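Local atomic coordinates of papain-like protease (Human betacoronavirus 2c EMC/2012, PDB entry 4RNA), a protein that acts as a cysteine protease of a coronavirus, probably cutting the viral polyprotein as related papain-like proteases do. Residues 83-86 / 87-91; 117-120 / 121-125; 134-137 / 138-142; 151-154 / 155-159. All coordinates share one frame; numbering follows the deposited sequence.

Overall arrangement
The four contacts are local, each lying within one helix or at its end, and they follow one another along the chain without nesting or crossing, so none closes a long loop. Contact 1 lies in helix 81-92, contact 2 lies on helix 115-122 and the turn after it, contact 3 runs along helix 133-143, and contact 4 ends helix 148-158. Contact 4 is the hub: it touches contact 1 through Arg84 and Phe85, contact 2 through Ile119 and Leu122, and contact 3 through Leu135 and Ala138. Contacts 2 and 3 also meet directly, by Asp123 and His142, whereas contacts 1 and 2 stay about 12 Å apart at their nearest atoms.

Contact 1: 83-86 / 87-91; sequences HRFY and SLKAA
Ser87 folds its hydroxyl back onto the preceding turn of helix 81-92 and bonds to the carbonyl of His83. With OG beside its own backbone N (chi1 -51°), the hydroxyl donates to His83 O at an OG-O distance of 2.8 Å. The amide Ser87 N gives its own bond to His83 O at 3.0 Å, so one oxygen takes two donors from a single residue, and they arrive from opposite faces of the carbonyl plane. The hydroxyl also lies over one face of the His83 imidazole, toward its rim, with Ser87 OG 3.3 Å from His83 CE1.

Tyr86 adds mainly backbone. Tyr86 O receives Ala90 N at 3.3 Å in an almost straight bond, while its ring leads away from the helix into the neighbouring packing, meeting Phe36 edge-to-face, and its OH bonds to Leu58 O. One turn on from Phe85, the aliphatic part of Lys89 passes that ring obliquely, Lys89 CD standing 4.1 Å from Phe85 CZ, and the ammonium group goes on to a salt bridge with Asp149. The ring of Phe85 itself packs on helix 148-158.

Chemically, the serine spends its hydroxyl inside the helix, adding a second bond to the ordinary i to i+4 one, and this probably restricts rotation of the side chain. The apolar shaft of Lys89 can line a buried ring while its charge is paired elsewhere.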
ATOM      1  N   HIS A  83       3.273  12.302  -7.226  1.00 24.99           N
ATOM      2  CA  HIS A  83       3.344  13.383  -6.177  1.00 26.50           C
ATOM      3  C   HIS A  83       4.002  12.844  -4.952  1.00 25.92           C
ATOM      4  O   HIS A  83       4.756  13.583  -4.203  1.00 32.04           O
ATOM      5  CB  HIS A  83       1.978  13.979  -5.817  1.00 32.21           C
ATOM      6  CG  HIS A  83       2.110  15.189  -4.859  1.00 43.76           C
ATOM      7  ND1 HIS A  83       2.028  15.066  -3.508  1.00 50.89           N
ATOM      8  CD2 HIS A  83       2.396  16.541  -5.112  1.00 46.64           C
ATOM      9  CE1 HIS A  83       2.241  16.284  -2.920  1.00 48.20           C
ATOM     10  NE2 HIS A  83       2.466  17.182  -3.903  1.00 50.14           N
ATOM     11  N   ARG A  84       3.578  11.667  -4.540  1.00 25.60           N
ATOM     12  CA  ARG A  84       4.183  11.098  -3.281  1.00 26.20           C
ATOM     13  C   ARG A  84       5.686  10.787  -3.375  1.00 25.66           C
ATOM     14  O   ARG A  84       6.452  11.153  -2.524  1.00 24.01           O
ATOM     15  CB  ARG A  84       3.389   9.890  -2.758  1.00 22.03           C
ATOM     16  CG  ARG A  84       1.951  10.257  -2.308  1.00 27.18           C
ATOM     17  CD  ARG A  84       1.128   9.035  -1.811  1.00 29.94           C
ATOM     18  NE  ARG A  84       0.993   7.957  -2.842  1.00 28.48           N
ATOM     19  CZ  ARG A  84       1.668   6.818  -2.841  1.00 30.79           C
ATOM     20  NH1 ARG A  84       2.630   6.566  -1.939  1.00 24.36           N
ATOM     21  NH2 ARG A  84       1.466   5.939  -3.843  1.00 25.52           N
ATOM     22  N   PHE A  85       6.112  10.180  -4.469  1.00 23.83           N
ATOM     23  CA  PHE A  85       7.515   9.908  -4.693  1.00 25.06           C
ATOM     24  C   PHE A  85       8.356  11.199  -4.753  1.00 28.51           C
ATOM     25  O   PHE A  85       9.405  11.291  -4.082  1.00 28.40           O
ATOM     26  CB  PHE A  85       7.671   9.053  -6.024  1.00 24.46           C
ATOM     27  CG  PHE A  85       9.105   8.921  -6.451  1.00 27.13           C
ATOM     28  CD1 PHE A  85      10.058   8.440  -5.539  1.00 28.17           C
ATOM     29  CD2 PHE A  85       9.500   9.247  -7.753  1.00 30.63           C
ATOM     30  CE1 PHE A  85      11.382   8.327  -5.909  1.00 31.20           C
ATOM     31  CE2 PHE A  85      10.842   9.113  -8.150  1.00 33.08           C
ATOM     32  CZ  PHE A  85      11.777   8.646  -7.218  1.00 30.79           C
ATOM     33  N   TYR A  86       7.835  12.257  -5.416  1.00 28.26           N
ATOM     34  CA  TYR A  86       8.660  13.396  -5.593  1.00 27.45           C
ATOM     35  C   TYR A  86       8.750  14.047  -4.244  1.00 28.31           C
ATOM     36  O   TYR A  86       9.846  14.444  -3.925  1.00 28.97           O
ATOM     37  CB  TYR A  86       8.108  14.470  -6.560  1.00 26.01           C
ATOM     38  CG  TYR A  86       7.984  14.038  -8.049  1.00 30.94           C
ATOM     39  CD1 TYR A  86       8.814  13.043  -8.584  1.00 32.41           C
ATOM     40  CD2 TYR A  86       7.094  14.687  -8.891  1.00 35.92           C
ATOM     41  CE1 TYR A  86       8.690  12.662  -9.928  1.00 34.87           C
ATOM     42  CE2 TYR A  86       6.972  14.308 -10.249  1.00 34.67           C
ATOM     43  CZ  TYR A  86       7.783  13.305 -10.733  1.00 38.04           C
ATOM     44  OH  TYR A  86       7.590  12.955 -12.086  1.00 45.11           O
ATOM     45  N   SER A  87       7.653  14.084  -3.458  1.00 27.60           N
ATOM     46  CA  SER A  87       7.731  14.725  -2.086  1.00 28.90           C
ATOM     47  C   SER A  87       8.634  13.906  -1.149  1.00 30.04           C
ATOM     48  O   SER A  87       9.304  14.502  -0.289  1.00 31.10           O
ATOM     49  CB  SER A  87       6.345  14.824  -1.380  1.00 29.59           C
ATOM     50  OG  SER A  87       5.378  15.419  -2.242  1.00 36.42           O
ATOM     51  N   LEU A  88       8.509  12.562  -1.181  1.00 28.95           N
ATOM     52  CA  LEU A  88       9.372  11.669  -0.358  1.00 30.21           C
ATOM     53  C   LEU A  88      10.833  11.900  -0.662  1.00 33.06           C
ATOM     54  O   LEU A  88      11.629  12.015   0.273  1.00 34.47           O
ATOM     55  CB  LEU A  88       9.060  10.182  -0.551  1.00 30.65           C
ATOM     56  CG  LEU A  88       7.762   9.874   0.197  1.00 31.01           C
ATOM     57  CD1 LEU A  88       7.094   8.657  -0.395  1.00 24.74           C
ATOM     58  CD2 LEU A  88       7.920   9.782   1.704  1.00 27.30           C
ATOM     59  N   LYS A  89      11.178  11.893  -1.965  1.00 35.16           N
ATOM     60  CA  LYS A  89      12.576  12.160  -2.407  1.00 32.53           C
ATOM     61  C   LYS A  89      13.156  13.465  -1.779  1.00 39.42           C
ATOM     62  O   LYS A  89      14.232  13.462  -1.086  1.00 32.41           O
ATOM     63  CB  LYS A  89      12.625  12.038  -3.938  1.00 36.15           C
ATOM     64  CG  LYS A  89      14.004  12.104  -4.517  1.00 45.76           C
ATOM     65  CD  LYS A  89      13.952  11.911  -6.002  1.00 42.36           C
ATOM     66  CE  LYS A  89      15.148  12.640  -6.533  1.00 46.38           C
ATOM     67  NZ  LYS A  89      15.525  12.018  -7.818  1.00 50.99           N
ATOM     68  N   ALA A  90      12.391  14.548  -1.898  1.00 37.67           N
ATOM     69  CA  ALA A  90      12.744  15.814  -1.226  1.00 40.95           C
ATOM     70  C   ALA A  90      12.963  15.604   0.282  1.00 43.83           C
ATOM     71  O   ALA A  90      13.980  16.020   0.822  1.00 52.27           O
ATOM     72  CB  ALA A  90      11.667  16.879  -1.486  1.00 34.56           C
ATOM     73  N   ALA A  91      12.015  14.972   0.971  1.00 46.03           N
ATOM     74  CA  ALA A  91      12.146  14.753   2.417  1.00 43.90           C
ATOM     75  C   ALA A  91      13.286  13.776   2.789  1.00 43.88           C
ATOM     76  O   ALA A  91      14.057  14.048   3.683  1.00 47.20           O
ATOM     77  CB  ALA A  91      10.826  14.271   3.010  1.00 39.90           C
TER

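Contact 2: 117-120 / 121-125; sequences AVIM and TLDLL
Thr121 turns OG1 beside its own backbone N (chi1 -64°), which aims the hydroxyl back at Ala117, and Val118 holds CG1 anti to its N (chi1 167°), which lays that methyl alongside Leu122. The hydroxyl Thr121 OG1 donates to Ala117 O at 2.9 Å. Thr121 N bonds to Ala117 O at 3.2 Å from the opposite face of the carbonyl plane, and is also weakly bonded to Val118 O. The hydroxyl has a further partner in Asn269 ND2.

Val118 CG1 meets Leu122 CD1 at 3.8 Å. Ile119 and Asp123 likewise run alongside each other, with Ile119 CG2 3.9 Å from Asp123 OD2. The carboxylate's polar partners lie beyond the helix: OD2 makes a salt bridge to Arg104, and OD1 accepts from His142 NE2. A type I turn from Leu122 to Leu125 then leads the chain away.

Helix 115-122 begins just after the modified Cys113, consistent with the central helix of papain-like proteases, and is buried between sheet and helices. Ala117, Met120 and Thr121 rest on strand 280-287, Val118 and Thr121 on helix 168-176, and Ile119 and Leu122 on helix 148-158, while Leu124 and Leu125 reach Leu313 of strand 304-315.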
ATOM      1  N   ALA A 117      15.798  -1.573   9.087  1.00 28.75           N
ATOM      2  CA  ALA A 117      15.572  -3.034   9.111  1.00 26.28           C
ATOM      3  C   ALA A 117      15.329  -3.545   7.700  1.00 30.29           C
ATOM      4  O   ALA A 117      15.974  -4.496   7.261  1.00 29.85           O
ATOM      5  CB  ALA A 117      14.403  -3.406  10.015  1.00 27.50           C
ATOM      6  N   VAL A 118      14.464  -2.866   6.954  1.00 25.79           N
ATOM      7  CA  VAL A 118      14.214  -3.323   5.593  1.00 22.99           C
ATOM      8  C   VAL A 118      15.458  -3.251   4.695  1.00 26.38           C
ATOM      9  O   VAL A 118      15.767  -4.212   3.982  1.00 26.04           O
ATOM     10  CB  VAL A 118      13.102  -2.451   4.934  1.00 28.63           C
ATOM     11  CG1 VAL A 118      13.054  -2.689   3.418  1.00 29.26           C
ATOM     12  CG2 VAL A 118      11.769  -2.770   5.562  1.00 32.20           C
ATOM     13  N   ILE A 119      16.133  -2.100   4.674  1.00 25.16           N
ATOM     14  CA  ILE A 119      17.253  -1.886   3.741  1.00 30.67           C
ATOM     15  C   ILE A 119      18.481  -2.790   4.067  1.00 25.54           C
ATOM     16  O   ILE A 119      19.066  -3.437   3.189  1.00 24.21           O
ATOM     17  CB  ILE A 119      17.654  -0.359   3.722  1.00 26.02           C
ATOM     18  CG1 ILE A 119      16.551   0.478   3.030  1.00 32.86           C
ATOM     19  CG2 ILE A 119      18.987  -0.106   3.014  1.00 30.08           C
ATOM     20  CD1 ILE A 119      16.559   1.896   3.562  1.00 42.09           C
ATOM     21  N   MET A 120      18.812  -2.909   5.333  1.00 25.75           N
ATOM     22  CA  MET A 120      19.919  -3.806   5.772  1.00 23.41           C
ATOM     23  C   MET A 120      19.637  -5.259   5.518  1.00 25.83           C
ATOM     24  O   MET A 120      20.582  -5.979   5.301  1.00 27.08           O
ATOM     25  CB  MET A 120      20.184  -3.623   7.275  1.00 26.46           C
ATOM     26  CG  MET A 120      20.728  -2.238   7.489  1.00 28.15           C
ATOM     27  SD  MET A 120      21.436  -2.004   9.148  1.00 31.98           S
ATOM     28  CE  MET A 120      22.924  -2.971   8.925  1.00 31.31           C
ATOM     29  N   THR A 121      18.346  -5.661   5.502  1.00 24.39           N
ATOM     30  CA  THR A 121      17.992  -7.029   5.191  1.00 26.55           C
ATOM     31  C   THR A 121      18.111  -7.212   3.669  1.00 25.28           C
ATOM     32  O   THR A 121      18.734  -8.221   3.196  1.00 25.01           O
ATOM     33  CB  THR A 121      16.560  -7.389   5.643  1.00 28.11           C
ATOM     34  OG1 THR A 121      16.449  -7.305   7.042  1.00 28.07           O
ATOM     35  CG2 THR A 121      16.182  -8.864   5.229  1.00 26.78           C
ATOM     36  N   LEU A 122      17.572  -6.254   2.889  1.00 26.64           N
ATOM     37  CA  LEU A 122      17.639  -6.410   1.386  1.00 24.31           C
ATOM     38  C   LEU A 122      19.083  -6.389   0.922  1.00 27.00           C
ATOM     39  O   LEU A 122      19.458  -7.009  -0.038  1.00 25.59           O
ATOM     40  CB  LEU A 122      16.912  -5.232   0.643  1.00 25.56           C
ATOM     41  CG  LEU A 122      15.379  -5.163   0.792  1.00 28.04           C
ATOM     42  CD1 LEU A 122      14.928  -3.789   0.256  1.00 32.06           C
ATOM     43  CD2 LEU A 122      14.781  -6.360  -0.005  1.00 25.95           C
ATOM     44  N   ASP A 123      19.930  -5.633   1.596  1.00 21.76           N
ATOM     45  CA  ASP A 123      21.355  -5.608   1.273  1.00 26.65           C
ATOM     46  C   ASP A 123      22.094  -6.977   1.370  1.00 31.44           C
ATOM     47  O   ASP A 123      23.191  -7.104   0.807  1.00 30.06           O
ATOM     48  CB  ASP A 123      22.097  -4.566   2.139  1.00 27.37           C
ATOM     49  CG  ASP A 123      21.924  -3.097   1.605  1.00 32.47           C
ATOM     50  OD1 ASP A 123      21.528  -2.922   0.437  1.00 37.46           O
ATOM     51  OD2 ASP A 123      22.211  -2.133   2.399  1.00 31.77           O
ATOM     52  N   LEU A 124      21.503  -7.986   2.041  1.00 29.06           N
ATOM     53  CA  LEU A 124      22.175  -9.259   2.228  1.00 28.29           C
ATOM     54  C   LEU A 124      21.717 -10.189   1.133  1.00 30.30           C
ATOM     55  O   LEU A 124      22.229 -11.277   1.044  1.00 32.53           O
ATOM     56  CB  LEU A 124      21.834  -9.892   3.572  1.00 28.32           C
ATOM     57  CG  LEU A 124      22.453  -9.022   4.707  1.00 24.67           C
ATOM     58  CD1 LEU A 124      22.041  -9.530   6.104  1.00 27.82           C
ATOM     59  CD2 LEU A 124      23.963  -8.999   4.538  1.00 27.34           C
ATOM     60  N   LEU A 125      20.739  -9.793   0.338  1.00 27.77           N
ATOM     61  CA  LEU A 125      20.164 -10.824  -0.603  1.00 27.76           C
ATOM     62  C   LEU A 125      20.887 -10.992  -1.948  1.00 44.46           C
ATOM     63  O   LEU A 125      21.099  -9.995  -2.673  1.00 44.70           O
ATOM     64  CB  LEU A 125      18.665 -10.528  -0.909  1.00 28.66           C
ATOM     65  CG  LEU A 125      17.691 -10.506   0.297  1.00 27.32           C
ATOM     66  CD1 LEU A 125      16.302  -9.927   0.033  1.00 27.45           C
ATOM     67  CD2 LEU A 125      17.693 -11.793   1.154  1.00 27.11           C
TER

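Contact 3: 134-137 / 138-142; sequences ALQH and AFMKH
Gln136 O takes the amide of Met140 in a nearly straight bond, the N-O distance being 2.9 Å and the angle at the hydrogen 176°. Outside this rung of helix 133-143 the side chains of the same two residues cross. Gln136 bends at chi2 (45°), which turns its amide forward along the helix, toward Met140, and its NE2 comes 3.8 Å from Met140 CE and 3.9 Å from Met140 SD. The thioether chain is itself folded twice, and Met140 CG lies 3.3 Å from Gln136 O. The other amide atom, Gln136 OE1, accepts a bond from Phe130 N and approaches the edge of the Phe139 ring, near the ring plane, 4.2 Å from Phe139 CD2. The amide of glutamine is therefore held at its oxygen by the backbone of strand 128-130, while its nitrogen lies against sulfur and methyl.

A second crossing joins His137 and Lys141, the next rung of the helix. The lysine chain is bent at chi2 and chi3 and passes obliquely by the imidazole, with Lys141 CE 4.0 Å from His137 CE1. Its ammonium group continues to a salt bridge with Asp149. Ala138, small and buried, gives its N to Ala134 O at 2.9 Å.

Around the helix, Phe139 stacks on Phe150 and meets Phe130 edge-to-face. Leu135 and Ala138 pack on helix 148-158, Leu135 touching both Phe150 and Tyr157 and Ala138 touching Leu153, while Ala134 lies against Leu73 and Tyr74 of helix 64-74. Through these faces helix 133-143 is fitted between helices 64-74 and 148-158 and strand 128-130.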
ATOM      1  N   ALA A 134      12.602   1.576 -12.462  1.00 31.70           N
ATOM      2  CA  ALA A 134      13.004   2.635 -11.539  1.00 30.72           C
ATOM      3  C   ALA A 134      13.607   2.048 -10.300  1.00 27.89           C
ATOM      4  O   ALA A 134      14.561   2.610  -9.732  1.00 31.04           O
ATOM      5  CB  ALA A 134      11.803   3.508 -11.187  1.00 31.29           C
ATOM      6  N   LEU A 135      13.000   0.966  -9.793  1.00 30.63           N
ATOM      7  CA  LEU A 135      13.508   0.326  -8.555  1.00 33.52           C
ATOM      8  C   LEU A 135      14.882  -0.309  -8.766  1.00 27.88           C
ATOM      9  O   LEU A 135      15.729  -0.189  -7.953  1.00 28.84           O
ATOM     10  CB  LEU A 135      12.559  -0.758  -8.048  1.00 33.68           C
ATOM     11  CG  LEU A 135      11.695  -0.419  -6.874  1.00 36.33           C
ATOM     12  CD1 LEU A 135      10.783  -1.634  -6.550  1.00 34.02           C
ATOM     13  CD2 LEU A 135      12.519   0.084  -5.683  1.00 34.12           C
ATOM     14  N   GLN A 136      15.083  -1.005  -9.888  1.00 30.64           N
ATOM     15  CA  GLN A 136      16.385  -1.603 -10.192  1.00 32.08           C
ATOM     16  C   GLN A 136      17.455  -0.529 -10.310  1.00 33.06           C
ATOM     17  O   GLN A 136      18.531  -0.622  -9.680  1.00 35.91           O
ATOM     18  CB  GLN A 136      16.289  -2.384 -11.519  1.00 34.98           C
ATOM     19  CG  GLN A 136      17.497  -3.334 -11.813  1.00 39.37           C
ATOM     20  CD  GLN A 136      17.945  -4.186 -10.621  1.00 43.48           C
ATOM     21  OE1 GLN A 136      17.143  -4.556  -9.746  1.00 42.19           O
ATOM     22  NE2 GLN A 136      19.258  -4.450 -10.543  1.00 44.16           N
ATOM     23  N   HIS A 137      17.117   0.560 -11.018  1.00 30.89           N
ATOM     24  CA  HIS A 137      18.089   1.602 -11.238  1.00 33.52           C
ATOM     25  C   HIS A 137      18.376   2.214  -9.885  1.00 31.97           C
ATOM     26  O   HIS A 137      19.533   2.416  -9.505  1.00 31.51           O
ATOM     27  CB  HIS A 137      17.586   2.605 -12.289  1.00 39.62           C
ATOM     28  CG  HIS A 137      18.532   3.742 -12.524  1.00 46.40           C
ATOM     29  ND1 HIS A 137      18.463   4.893 -11.829  1.00 51.41           N
ATOM     30  CD2 HIS A 137      19.629   3.861 -13.373  1.00 48.42           C
ATOM     31  CE1 HIS A 137      19.449   5.727 -12.231  1.00 51.95           C
ATOM     32  NE2 HIS A 137      20.164   5.095 -13.172  1.00 54.55           N
ATOM     33  N   ALA A 138      17.345   2.450  -9.085  1.00 29.53           N
ATOM     34  CA  ALA A 138      17.639   3.075  -7.748  1.00 25.18           C
ATOM     35  C   ALA A 138      18.453   2.161  -6.796  1.00 25.39           C
ATOM     36  O   ALA A 138      19.156   2.676  -5.842  1.00 26.05           O
ATOM     37  CB  ALA A 138      16.323   3.471  -7.041  1.00 29.33           C
ATOM     38  N   PHE A 139      18.159   0.869  -6.867  1.00 25.37           N
ATOM     39  CA  PHE A 139      18.817  -0.186  -6.103  1.00 28.81           C
ATOM     40  C   PHE A 139      20.329  -0.150  -6.434  1.00 31.08           C
ATOM     41  O   PHE A 139      21.152  -0.118  -5.523  1.00 30.07           O
ATOM     42  CB  PHE A 139      18.299  -1.572  -6.498  1.00 28.89           C
ATOM     43  CG  PHE A 139      18.694  -2.652  -5.525  1.00 33.60           C
ATOM     44  CD1 PHE A 139      18.827  -2.359  -4.147  1.00 31.43           C
ATOM     45  CD2 PHE A 139      18.916  -3.945  -5.964  1.00 37.05           C
ATOM     46  CE1 PHE A 139      19.198  -3.380  -3.241  1.00 40.78           C
ATOM     47  CE2 PHE A 139      19.255  -4.974  -5.058  1.00 36.96           C
ATOM     48  CZ  PHE A 139      19.392  -4.697  -3.719  1.00 35.67           C
ATOM     49  N   MET A 140      20.675  -0.165  -7.733  1.00 33.09           N
ATOM     50  CA  MET A 140      22.109   0.060  -8.162  1.00 34.56           C
ATOM     51  C   MET A 140      22.768   1.333  -7.614  1.00 36.59           C
ATOM     52  O   MET A 140      23.911   1.271  -7.121  1.00 36.62           O
ATOM     53  CB  MET A 140      22.251  -0.022  -9.675  1.00 40.14           C
ATOM     54  CG  MET A 140      21.712  -1.348 -10.199  1.00 42.79           C
ATOM     55  SD  MET A 140      22.618  -2.791  -9.521  1.00 54.42           S
ATOM     56  CE  MET A 140      21.810  -3.350  -8.015  1.00 55.91           C
ATOM     57  N   LYS A 141      22.050   2.465  -7.649  1.00 31.94           N
ATOM     58  CA  LYS A 141      22.577   3.720  -7.110  1.00 35.00           C
ATOM     59  C   LYS A 141      22.793   3.555  -5.619  1.00 33.94           C
ATOM     60  O   LYS A 141      23.772   4.116  -5.051  1.00 34.35           O
ATOM     61  CB  LYS A 141      21.627   4.924  -7.346  1.00 30.19           C
ATOM     62  CG  LYS A 141      21.522   5.401  -8.774  1.00 41.24           C
ATOM     63  CD  LYS A 141      21.317   6.896  -8.756  1.00 45.10           C
ATOM     64  CE  LYS A 141      19.858   7.244  -8.597  1.00 48.44           C
ATOM     65  NZ  LYS A 141      19.695   8.715  -8.348  1.00 50.25           N
ATOM     66  N   HIS A 142      21.835   2.870  -4.950  1.00 30.94           N
ATOM     67  CA  HIS A 142      21.945   2.642  -3.515  1.00 30.56           C
ATOM     68  C   HIS A 142      23.204   1.805  -3.275  1.00 32.03           C
ATOM     69  O   HIS A 142      23.979   2.081  -2.396  1.00 31.05           O
ATOM     70  CB  HIS A 142      20.659   1.927  -2.960  1.00 31.84           C
ATOM     71  CG  HIS A 142      20.877   1.198  -1.618  1.00 27.56           C
ATOM     72  ND1 HIS A 142      21.009   1.854  -0.437  1.00 34.18           N
ATOM     73  CD2 HIS A 142      21.030  -0.166  -1.328  1.00 31.75           C
ATOM     74  CE1 HIS A 142      21.226   0.970   0.552  1.00 31.92           C
ATOM     75  NE2 HIS A 142      21.245  -0.272  -0.000  1.00 33.13           N
TER

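Contact 4: 151-154 / 155-159; sequences IALI and MAYGN
Tyr157 leans back along the last turn of helix 148-158 and touches Leu153 for much of its length. Its CB lies 3.4 Å from Leu153 O, and CG passes the same oxygen. Beyond, Tyr157 CD2 comes within 3.2 Å of Leu153 O, the carbonyl approaching the ring obliquely. Tyr157 CE2 then meets the methyl Leu153 CD2 at 3.9 Å, the two side chains running alongside each other. At the tip the hydroxyl bonds to Tyr74 O. Setting CG beside the backbone N (chi1 -78°) keeps the ring close to Leu153 O, which also accepts from Tyr157 N at 2.8 Å.

Earlier in the helix Ile151 and Met155 are neighbours in the same fashion, with Ile151 CG2 4.2 Å from Met155 SD. The Met155 chain runs extended to the sulfur before bending at its end, and its CG passes Ile151 O on the way. Ile151 and Met155 both also pack on Leu115 of helix 115-122, and Leu153 packs against Ala134, Leu135 and Ala138 of helix 133-143.

The helix finishes in a Schellman motif: Asn159 has positive phi (61°), and its N bonds back to Ala156 O at 3.3 Å. Gly158 N, one residue earlier, bonds weakly to Ile154 O. Ala156 O takes a further bond from Arg84 of helix 81-92, and Gly158 O one from Arg170, so two arginines meet carbonyls at the helix C terminus, where their positive charge would probably complement its partial negative charge. Along the shaft the side-chain contacts are apolar, and the ring of Tyr157 rests on Leu153 along one side, while its hydroxyl is bonded to Tyr74 O.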
ATOM      1  N   ILE A 151      15.311   4.632  -1.181  1.00 26.32           N
ATOM      2  CA  ILE A 151      14.543   4.786   0.005  1.00 27.88           C
ATOM      3  C   ILE A 151      13.203   5.479  -0.312  1.00 28.89           C
ATOM      4  O   ILE A 151      12.157   5.001   0.171  1.00 29.26           O
ATOM      5  CB  ILE A 151      15.285   5.588   1.074  1.00 31.16           C
ATOM      6  CG1 ILE A 151      16.545   4.840   1.547  1.00 33.50           C
ATOM      7  CG2 ILE A 151      14.333   5.856   2.208  1.00 30.35           C
ATOM      8  CD1 ILE A 151      17.508   5.803   2.194  1.00 37.54           C
ATOM      9  N   ALA A 152      13.202   6.574  -1.096  1.00 26.23           N
ATOM     10  CA  ALA A 152      11.939   7.276  -1.422  1.00 25.21           C
ATOM     11  C   ALA A 152      10.999   6.356  -2.235  1.00 25.05           C
ATOM     12  O   ALA A 152       9.787   6.322  -2.040  1.00 24.68           O
ATOM     13  CB  ALA A 152      12.216   8.600  -2.172  1.00 26.15           C
ATOM     14  N   LEU A 153      11.572   5.559  -3.110  1.00 24.76           N
ATOM     15  CA  LEU A 153      10.747   4.611  -3.811  1.00 27.15           C
ATOM     16  C   LEU A 153      10.108   3.489  -2.958  1.00 31.50           C
ATOM     17  O   LEU A 153       8.929   3.163  -3.138  1.00 30.59           O
ATOM     18  CB  LEU A 153      11.540   3.984  -4.941  1.00 25.05           C
ATOM     19  CG  LEU A 153      11.707   4.805  -6.236  1.00 28.08           C
ATOM     20  CD1 LEU A 153      12.561   4.006  -7.205  1.00 29.15           C
ATOM     21  CD2 LEU A 153      10.386   5.185  -6.909  1.00 27.26           C
ATOM     22  N   ILE A 154      10.884   2.881  -2.044  1.00 30.46           N
ATOM     23  CA  ILE A 154      10.356   1.903  -1.121  1.00 32.14           C
ATOM     24  C   ILE A 154       9.218   2.557  -0.373  1.00 29.26           C
ATOM     25  O   ILE A 154       8.161   1.945  -0.241  1.00 29.94           O
ATOM     26  CB  ILE A 154      11.451   1.390  -0.127  1.00 33.99           C
ATOM     27  CG1 ILE A 154      12.446   0.495  -0.829  1.00 36.07           C
ATOM     28  CG2 ILE A 154      10.846   0.706   1.103  1.00 37.94           C
ATOM     29  CD1 ILE A 154      13.522   0.086   0.167  1.00 39.44           C
ATOM     30  N   MET A 155       9.413   3.762   0.148  1.00 28.48           N
ATOM     31  CA  MET A 155       8.338   4.450   0.843  1.00 29.58           C
ATOM     32  C   MET A 155       7.073   4.721  -0.043  1.00 34.98           C
ATOM     33  O   MET A 155       5.911   4.559   0.430  1.00 34.88           O
ATOM     34  CB  MET A 155       8.888   5.750   1.443  1.00 30.40           C
ATOM     35  CG  MET A 155       9.777   5.435   2.608  1.00 28.97           C
ATOM     36  SD  MET A 155      10.457   6.974   3.214  1.00 33.76           S
ATOM     37  CE  MET A 155       9.193   7.381   4.425  1.00 33.37           C
ATOM     38  N   ALA A 156       7.292   5.079  -1.317  1.00 33.03           N
ATOM     39  CA  ALA A 156       6.196   5.385  -2.243  1.00 27.18           C
ATOM     40  C   ALA A 156       5.429   4.128  -2.573  1.00 34.56           C
ATOM     41  O   ALA A 156       4.188   4.071  -2.370  1.00 30.33           O
ATOM     42  CB  ALA A 156       6.707   6.118  -3.499  1.00 23.96           C
ATOM     43  N   TYR A 157       6.167   3.089  -2.986  1.00 30.29           N
ATOM     44  CA  TYR A 157       5.540   1.801  -3.291  1.00 30.90           C
ATOM     45  C   TYR A 157       4.917   1.172  -2.011  1.00 34.77           C
ATOM     46  O   TYR A 157       3.915   0.484  -2.105  1.00 33.81           O
ATOM     47  CB  TYR A 157       6.572   0.838  -3.867  1.00 29.86           C
ATOM     48  CG  TYR A 157       6.899   1.083  -5.327  1.00 33.46           C
ATOM     49  CD1 TYR A 157       5.905   0.954  -6.335  1.00 32.83           C
ATOM     50  CD2 TYR A 157       8.183   1.467  -5.702  1.00 31.08           C
ATOM     51  CE1 TYR A 157       6.199   1.207  -7.679  1.00 30.34           C
ATOM     52  CE2 TYR A 157       8.497   1.752  -7.045  1.00 30.57           C
ATOM     53  CZ  TYR A 157       7.511   1.594  -8.025  1.00 29.45           C
ATOM     54  OH  TYR A 157       7.817   1.842  -9.321  1.00 31.57           O
ATOM     55  N   GLY A 158       5.459   1.493  -0.827  1.00 31.61           N
ATOM     56  CA  GLY A 158       5.015   0.869   0.432  1.00 35.43           C
ATOM     57  C   GLY A 158       3.896   1.659   1.134  1.00 38.92           C
ATOM     58  O   GLY A 158       3.303   1.221   2.114  1.00 37.38           O
ATOM     59  N   ASN A 159       3.604   2.833   0.591  1.00 36.76           N
ATOM     60  CA  ASN A 159       2.599   3.720   1.074  1.00 39.09           C
ATOM     61  C   ASN A 159       2.920   4.128   2.446  1.00 42.88           C
ATOM     62  O   ASN A 159       2.020   4.181   3.257  1.00 48.39           O
ATOM     63  CB  ASN A 159       1.227   3.048   1.060  1.00 38.90           C
ATOM     64  CG  ASN A 159       0.731   2.833  -0.331  1.00 42.61           C
ATOM     65  OD1 ASN A 159       0.748   3.741  -1.140  1.00 37.46           O
ATOM     66  ND2 ASN A 159       0.280   1.627  -0.625  1.00 40.26           N
TER